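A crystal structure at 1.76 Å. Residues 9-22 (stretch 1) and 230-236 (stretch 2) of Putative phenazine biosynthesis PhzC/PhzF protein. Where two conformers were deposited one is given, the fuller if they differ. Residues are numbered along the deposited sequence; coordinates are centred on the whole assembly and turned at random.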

ATOM      1  N   VAL A   9      -3.349  -7.602 -10.566  1.00 15.52           N
ATOM      2  CA  VAL A   9      -2.595  -8.604 -11.324  1.00 15.69           C
ATOM      3  C   VAL A   9      -1.145  -8.613 -10.889  1.00 19.36           C
ATOM      4  O   VAL A   9      -0.543  -7.541 -10.760  1.00 18.55           O
ATOM      5  CB  VAL A   9      -2.703  -8.265 -12.853  1.00 18.01           C
ATOM      6  CG1 VAL A   9      -1.823  -9.176 -13.725  1.00 18.08           C
ATOM      7  CG2 VAL A   9      -4.158  -8.286 -13.333  1.00 17.92           C
ATOM      8  N   ASP A  10      -0.563  -9.822 -10.759  1.00 16.30           N
ATOM      9  CA  ASP A  10       0.868 -10.007 -10.467  1.00 15.52           C
ATOM     10  C   ASP A  10       1.614 -10.244 -11.781  1.00 18.65           C
ATOM     11  O   ASP A  10       1.348 -11.240 -12.454  1.00 18.19           O
ATOM     12  CB  ASP A  10       1.069 -11.197  -9.494  1.00 17.02           C
ATOM     13  CG  ASP A  10       0.421 -10.974  -8.132  1.00 20.69           C
ATOM     14  OD1 ASP A  10       0.100  -9.797  -7.808  1.00 19.46           O
ATOM     15  OD2 ASP A  10       0.191 -11.967  -7.418  1.00 20.81           O
ATOM     16  N   SER A  11       2.539  -9.338 -12.138  0.50 15.24           N
ATOM     17  CA  SER A  11       3.316  -9.430 -13.384  0.50 14.92           C
ATOM     18  C   SER A  11       4.606 -10.184 -13.164  0.50 18.10           C
ATOM     19  O   SER A  11       5.205 -10.050 -12.098  0.50 17.11           O
ATOM     20  CB  SER A  11       3.619  -8.044 -13.937  0.50 17.06           C
ATOM     21  OG  SER A  11       2.401  -7.387 -14.238  0.50 13.88           O
ATOM     22  N   PHE A  12       5.051 -10.956 -14.183  1.00 15.78           N
ATOM     23  CA  PHE A  12       6.263 -11.817 -14.112  1.00 15.25           C
ATOM     24  C   PHE A  12       6.106 -12.824 -12.938  1.00 20.52           C
ATOM     25  O   PHE A  12       7.057 -13.077 -12.187  1.00 19.34           O
ATOM     26  CB  PHE A  12       7.563 -10.979 -13.954  1.00 16.23           C
ATOM     27  CG  PHE A  12       7.860 -10.067 -15.117  1.00 16.34           C
ATOM     28  CD1 PHE A  12       7.578  -8.701 -15.043  1.00 17.85           C
ATOM     29  CD2 PHE A  12       8.441 -10.566 -16.282  1.00 16.19           C
ATOM     30  CE1 PHE A  12       7.857  -7.851 -16.126  1.00 17.60           C
ATOM     31  CE2 PHE A  12       8.741  -9.712 -17.355  1.00 18.29           C
ATOM     32  CZ  PHE A  12       8.438  -8.366 -17.276  1.00 16.46           C
ATOM     33  N   ALA A  13       4.883 -13.336 -12.756  1.00 18.81           N
ATOM     34  CA  ALA A  13       4.569 -14.259 -11.668  1.00 20.70           C
ATOM     35  C   ALA A  13       4.023 -15.543 -12.217  1.00 28.17           C
ATOM     36  O   ALA A  13       3.113 -15.509 -13.048  1.00 25.50           O
ATOM     37  CB  ALA A  13       3.565 -13.636 -10.706  1.00 21.41           C
ATOM     38  N   THR A  14       4.613 -16.659 -11.756  1.00 30.16           N
ATOM     39  CA  THR A  14       4.303 -18.056 -12.091  1.00 32.54           C
ATOM     40  C   THR A  14       3.215 -18.565 -11.128  1.00 36.92           C
ATOM     41  O   THR A  14       2.623 -19.616 -11.397  1.00 40.40           O
ATOM     42  CB  THR A  14       5.594 -18.956 -12.030  1.00 37.30           C
ATOM     43  OG1 THR A  14       6.024 -19.115 -10.672  1.00 42.89           O
ATOM     44  CG2 THR A  14       6.782 -18.413 -12.863  1.00 30.76           C
ATOM     45  N   LYS A  15       2.965 -17.814 -10.001  1.00 27.22           N
ATOM     46  CA  LYS A  15       2.016 -18.095  -8.911  1.00 24.90           C
ATOM     47  C   LYS A  15       1.540 -16.801  -8.237  1.00 24.54           C
ATOM     48  O   LYS A  15       2.268 -15.812  -8.216  1.00 22.08           O
ATOM     49  CB  LYS A  15       2.686 -18.981  -7.823  1.00 28.06           C
ATOM     50  CG  LYS A  15       3.186 -20.366  -8.261  1.00 45.75           C
ATOM     51  CD  LYS A  15       2.056 -21.365  -8.537  1.00 59.70           C
ATOM     52  CE  LYS A  15       2.533 -22.634  -9.210  1.00 68.98           C
ATOM     53  NZ  LYS A  15       3.280 -23.515  -8.273  1.00 78.11           N
ATOM     54  N   LEU A  16       0.359 -16.834  -7.621  1.00 22.64           N
ATOM     55  CA  LEU A  16      -0.188 -15.721  -6.854  1.00 21.84           C
ATOM     56  C   LEU A  16       0.784 -15.316  -5.738  1.00 22.09           C
ATOM     57  O   LEU A  16       1.474 -16.195  -5.187  1.00 21.51           O
ATOM     58  CB  LEU A  16      -1.528 -16.198  -6.264  1.00 23.62           C
ATOM     59  CG  LEU A  16      -2.550 -15.168  -5.868  1.00 29.33           C
ATOM     60  CD1 LEU A  16      -2.858 -14.210  -7.031  1.00 29.50           C
ATOM     61  CD2 LEU A  16      -3.835 -15.854  -5.433  1.00 32.09           C
ATOM     62  N   PHE A  17       0.865 -13.992  -5.443  1.00 18.85           N
ATOM     63  CA  PHE A  17       1.688 -13.304  -4.411  1.00 18.73           C
ATOM     64  C   PHE A  17       3.177 -13.164  -4.797  1.00 21.56           C
ATOM     65  O   PHE A  17       4.004 -12.751  -3.968  1.00 22.17           O
ATOM     66  CB  PHE A  17       1.575 -13.988  -3.040  1.00 19.57           C
ATOM     67  CG  PHE A  17       0.148 -14.269  -2.632  1.00 19.48           C
ATOM     68  CD1 PHE A  17      -0.795 -13.245  -2.582  1.00 19.22           C
ATOM     69  CD2 PHE A  17      -0.253 -15.557  -2.300  1.00 21.27           C
ATOM     70  CE1 PHE A  17      -2.115 -13.501  -2.203  1.00 20.67           C
ATOM     71  CE2 PHE A  17      -1.572 -15.815  -1.898  1.00 23.46           C
ATOM     72  CZ  PHE A  17      -2.497 -14.789  -1.859  1.00 20.93           C
ATOM     73  N   LYS A  18       3.505 -13.503  -6.039  1.00 18.21           N
ATOM     74  CA  LYS A  18       4.852 -13.370  -6.575  1.00 17.18           C
ATOM     75  C   LYS A  18       4.839 -12.236  -7.594  1.00 19.43           C
ATOM     76  O   LYS A  18       3.799 -11.591  -7.814  1.00 18.84           O
ATOM     77  CB  LYS A  18       5.329 -14.703  -7.193  1.00 20.02           C
ATOM     78  CG  LYS A  18       5.439 -15.839  -6.156  1.00 24.56           C
ATOM     79  CD  LYS A  18       6.252 -17.012  -6.687  1.00 33.73           C
ATOM     80  CE  LYS A  18       6.363 -18.129  -5.682  1.00 47.88           C
ATOM     81  NZ  LYS A  18       7.353 -17.813  -4.618  1.00 68.17           N
ATOM     82  N   GLY A  19       5.994 -11.953  -8.168  1.00 16.73           N
ATOM     83  CA  GLY A  19       6.094 -10.923  -9.191  1.00 14.91           C
ATOM     84  C   GLY A  19       5.849  -9.513  -8.696  1.00 18.97           C
ATOM     85  O   GLY A  19       5.934  -9.242  -7.487  1.00 18.75           O
ATOM     86  N   ASN A  20       5.535  -8.610  -9.636  1.00 15.88           N
ATOM     87  CA  ASN A  20       5.334  -7.174  -9.352  1.00 15.26           C
ATOM     88  C   ASN A  20       3.819  -6.832  -9.435  1.00 20.51           C
ATOM     89  O   ASN A  20       3.245  -6.904 -10.533  1.00 21.69           O
ATOM     90  CB  ASN A  20       6.173  -6.335 -10.335  1.00 18.95           C
ATOM     91  CG  ASN A  20       6.575  -5.014  -9.767  1.00 25.75           C
ATOM     92  OD1 ASN A  20       5.869  -4.460  -8.931  1.00 23.24           O
ATOM     93  ND2 ASN A  20       7.729  -4.485 -10.179  1.00 21.05           N
ATOM     94  N   PRO A  21       3.136  -6.532  -8.290  1.00 17.78           N
ATOM     95  CA  PRO A  21       1.677  -6.312  -8.342  1.00 17.63           C
ATOM     96  C   PRO A  21       1.258  -4.940  -8.891  1.00 21.14           C
ATOM     97  O   PRO A  21       1.876  -3.911  -8.595  1.00 19.66           O
ATOM     98  CB  PRO A  21       1.237  -6.486  -6.882  1.00 19.81           C
ATOM     99  CG  PRO A  21       2.426  -6.028  -6.087  1.00 24.41           C
ATOM    100  CD  PRO A  21       3.658  -6.392  -6.914  1.00 19.38           C
ATOM    101  N   ALA A  22       0.190  -4.934  -9.701  1.00 18.35           N
ATOM    102  CA  ALA A  22      -0.371  -3.687 -10.238  1.00 16.90           C
ATOM    103  C   ALA A  22      -1.884  -3.718 -10.187  1.00 18.71           C
ATOM    104  O   ALA A  22      -2.493  -4.779 -10.333  1.00 18.66           O
ATOM    105  CB  ALA A  22       0.083  -3.469 -11.681  1.00 18.07           C
ATOM    106  N   ASN A 230      11.855 -10.419  -2.490  1.00 24.28           N
ATOM    107  CA  ASN A 230      11.018 -11.169  -1.543  1.00 25.63           C
ATOM    108  C   ASN A 230       9.913 -11.918  -2.311  1.00 27.49           C
ATOM    109  O   ASN A 230       9.762 -13.127  -2.155  1.00 27.27           O
ATOM    110  CB  ASN A 230      10.403 -10.190  -0.517  1.00 28.53           C
ATOM    111  CG  ASN A 230       9.567 -10.829   0.567  1.00 58.79           C
ATOM    112  OD1 ASN A 230       9.800 -11.972   0.992  1.00 52.85           O
ATOM    113  ND2 ASN A 230       8.578 -10.091   1.050  1.00 54.09           N
ATOM    114  N   ARG A 231       9.203 -11.202  -3.202  1.00 22.65           N
ATOM    115  CA  ARG A 231       8.132 -11.779  -4.016  1.00 20.58           C
ATOM    116  C   ARG A 231       8.704 -12.677  -5.121  1.00 23.16           C
ATOM    117  O   ARG A 231       8.194 -13.782  -5.330  1.00 23.76           O
ATOM    118  CB  ARG A 231       7.245 -10.670  -4.598  1.00 18.42           C
ATOM    119  CG  ARG A 231       6.453  -9.910  -3.504  1.00 22.88           C
ATOM    120  CD  ARG A 231       5.611  -8.789  -4.099  1.00 21.45           C
ATOM    121  NE  ARG A 231       4.619  -9.305  -5.041  1.00 21.17           N
ATOM    122  CZ  ARG A 231       3.335  -9.518  -4.771  1.00 25.79           C
ATOM    123  NH1 ARG A 231       2.841  -9.226  -3.571  1.00 22.04           N
ATOM    124  NH2 ARG A 231       2.530 -10.008  -5.701  1.00 18.41           N
ATOM    125  N   GLY A 232       9.763 -12.204  -5.772  1.00 19.81           N
ATOM    126  CA  GLY A 232      10.490 -12.930  -6.809  1.00 19.23           C
ATOM    127  C   GLY A 232       9.858 -12.861  -8.175  1.00 22.78           C
ATOM    128  O   GLY A 232       8.633 -12.832  -8.314  1.00 23.62           O
ATOM    129  N   GLY A 233      10.702 -12.828  -9.190  1.00 20.35           N
ATOM    130  CA  GLY A 233      10.222 -12.792 -10.563  1.00 20.35           C
ATOM    131  C   GLY A 233      11.019 -13.678 -11.484  1.00 23.49           C
ATOM    132  O   GLY A 233      12.180 -13.975 -11.210  1.00 20.16           O
ATOM    133  N   ILE A 234      10.368 -14.139 -12.551  1.00 20.52           N
ATOM    134  CA  ILE A 234      10.994 -14.943 -13.594  1.00 20.09           C
ATOM    135  C   ILE A 234      10.826 -14.178 -14.892  1.00 22.42           C
ATOM    136  O   ILE A 234       9.716 -13.749 -15.216  1.00 22.00           O
ATOM    137  CB  ILE A 234      10.422 -16.384 -13.670  1.00 23.24           C
ATOM    138  CG1 ILE A 234      10.683 -17.181 -12.345  1.00 24.34           C
ATOM    139  CG2 ILE A 234      10.956 -17.121 -14.911  1.00 24.42           C
ATOM    140  CD1 ILE A 234      12.217 -17.549 -12.038  1.00 27.61           C
ATOM    141  N   ILE A 235      11.941 -13.990 -15.616  1.00 18.57           N
ATOM    142  CA  ILE A 235      11.967 -13.235 -16.865  1.00 17.51           C
ATOM    143  C   ILE A 235      12.572 -14.078 -17.962  1.00 20.45           C
ATOM    144  O   ILE A 235      13.723 -14.522 -17.833  1.00 20.32           O
ATOM    145  CB  ILE A 235      12.768 -11.896 -16.725  1.00 19.84           C
ATOM    146  CG1 ILE A 235      12.364 -11.071 -15.466  1.00 20.35           C
ATOM    147  CG2 ILE A 235      12.642 -11.063 -18.018  1.00 18.20           C
ATOM    148  CD1 ILE A 235      13.145 -11.468 -14.140  1.00 23.53           C
ATOM    149  N   GLN A 236      11.813 -14.280 -19.040  1.00 17.84           N
ATOM    150  CA  GLN A 236      12.299 -14.981 -20.236  1.00 19.12           C
ATOM    151  C   GLN A 236      13.012 -13.930 -21.064  1.00 22.58           C
ATOM    152  O   GLN A 236      12.446 -12.848 -21.298  1.00 21.39           O
ATOM    153  CB  GLN A 236      11.165 -15.668 -21.038  1.00 20.91           C
ATOM    154  CG  GLN A 236      10.277 -16.629 -20.244  1.00 27.40           C
ATOM    155  CD  GLN A 236      11.027 -17.729 -19.540  1.00 35.21           C
ATOM    156  OE1 GLN A 236      11.996 -18.305 -20.057  1.00 33.03           O
ATOM    157  NE2 GLN A 236      10.598 -18.035 -18.327  1.00 28.11           N
TER
HETATM  158  O   HOH W   1       7.535 -15.350 -10.253  1.00 25.06           O
HETATM  159  O   HOH W   2       7.683 -15.175  -2.573  1.00 40.37           O
HETATM  160  O   HOH W   3       9.201 -16.223  -5.997  1.00 41.53           O

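Read from its N-terminal end, stretch 2 opens with N230, which touches stretch 1 only through solvent: water 2 donates to N230 O at 2.9 Å and weakly accepts from K18 NZ at 3.4 Å.

R231 is the anchor, with the largest area covered of any residue here. Its CA-to-CB bond points toward stretch 1, and the side chain lays the guanidinium into a pocket lined mostly by backbone. R231 NE donates to G19 O at 2.8 Å and R231 NH2 to K18 O at 2.9 Å, so two successive carbonyls are read by one planar group. R231 NH2 also forms a salt bridge with D10 OD1 at 3.2 Å, while D10 OD2 accepts from F17 N at 2.9 Å; the carboxylate thus ties the arginine to the K15–K18 type II turn. P21 CD covers one face of the guanidinium and F17 C the opposite face, leaving the edge for polar partners. The carbonyl of R231 works too: water 3 donates to R231 O at 2.7 Å and accepts from K18 NZ at 2.8 Å.

G232 answers with backbone alone. G232 O accepts from G19 N at 2.8 Å, so G19 is held through both its amide and its carbonyl. Both glycines have positive phi, which favours glycine; at G19 a CB would also lie 2.1 Å from S11 O, a clash.

At G233 the strand begins, and G233 CA makes a CA-H...O contact with F12 O at 3.6 Å. The same carbonyl, F12 O, accepts a weak hydrogen bond from I234 N, at 3.5 Å but a favourable 163°, and a third approach comes from water 1, which donates to F12 O at 3.0 Å.

Beyond this, packing turns apolar. I234 CG1 lies 4.1 Å from T14 CG2, and I235 CG1 approaches the F12 ring obliquely, 4.0 Å from F12 CD2. Q236 makes no contact with stretch 1.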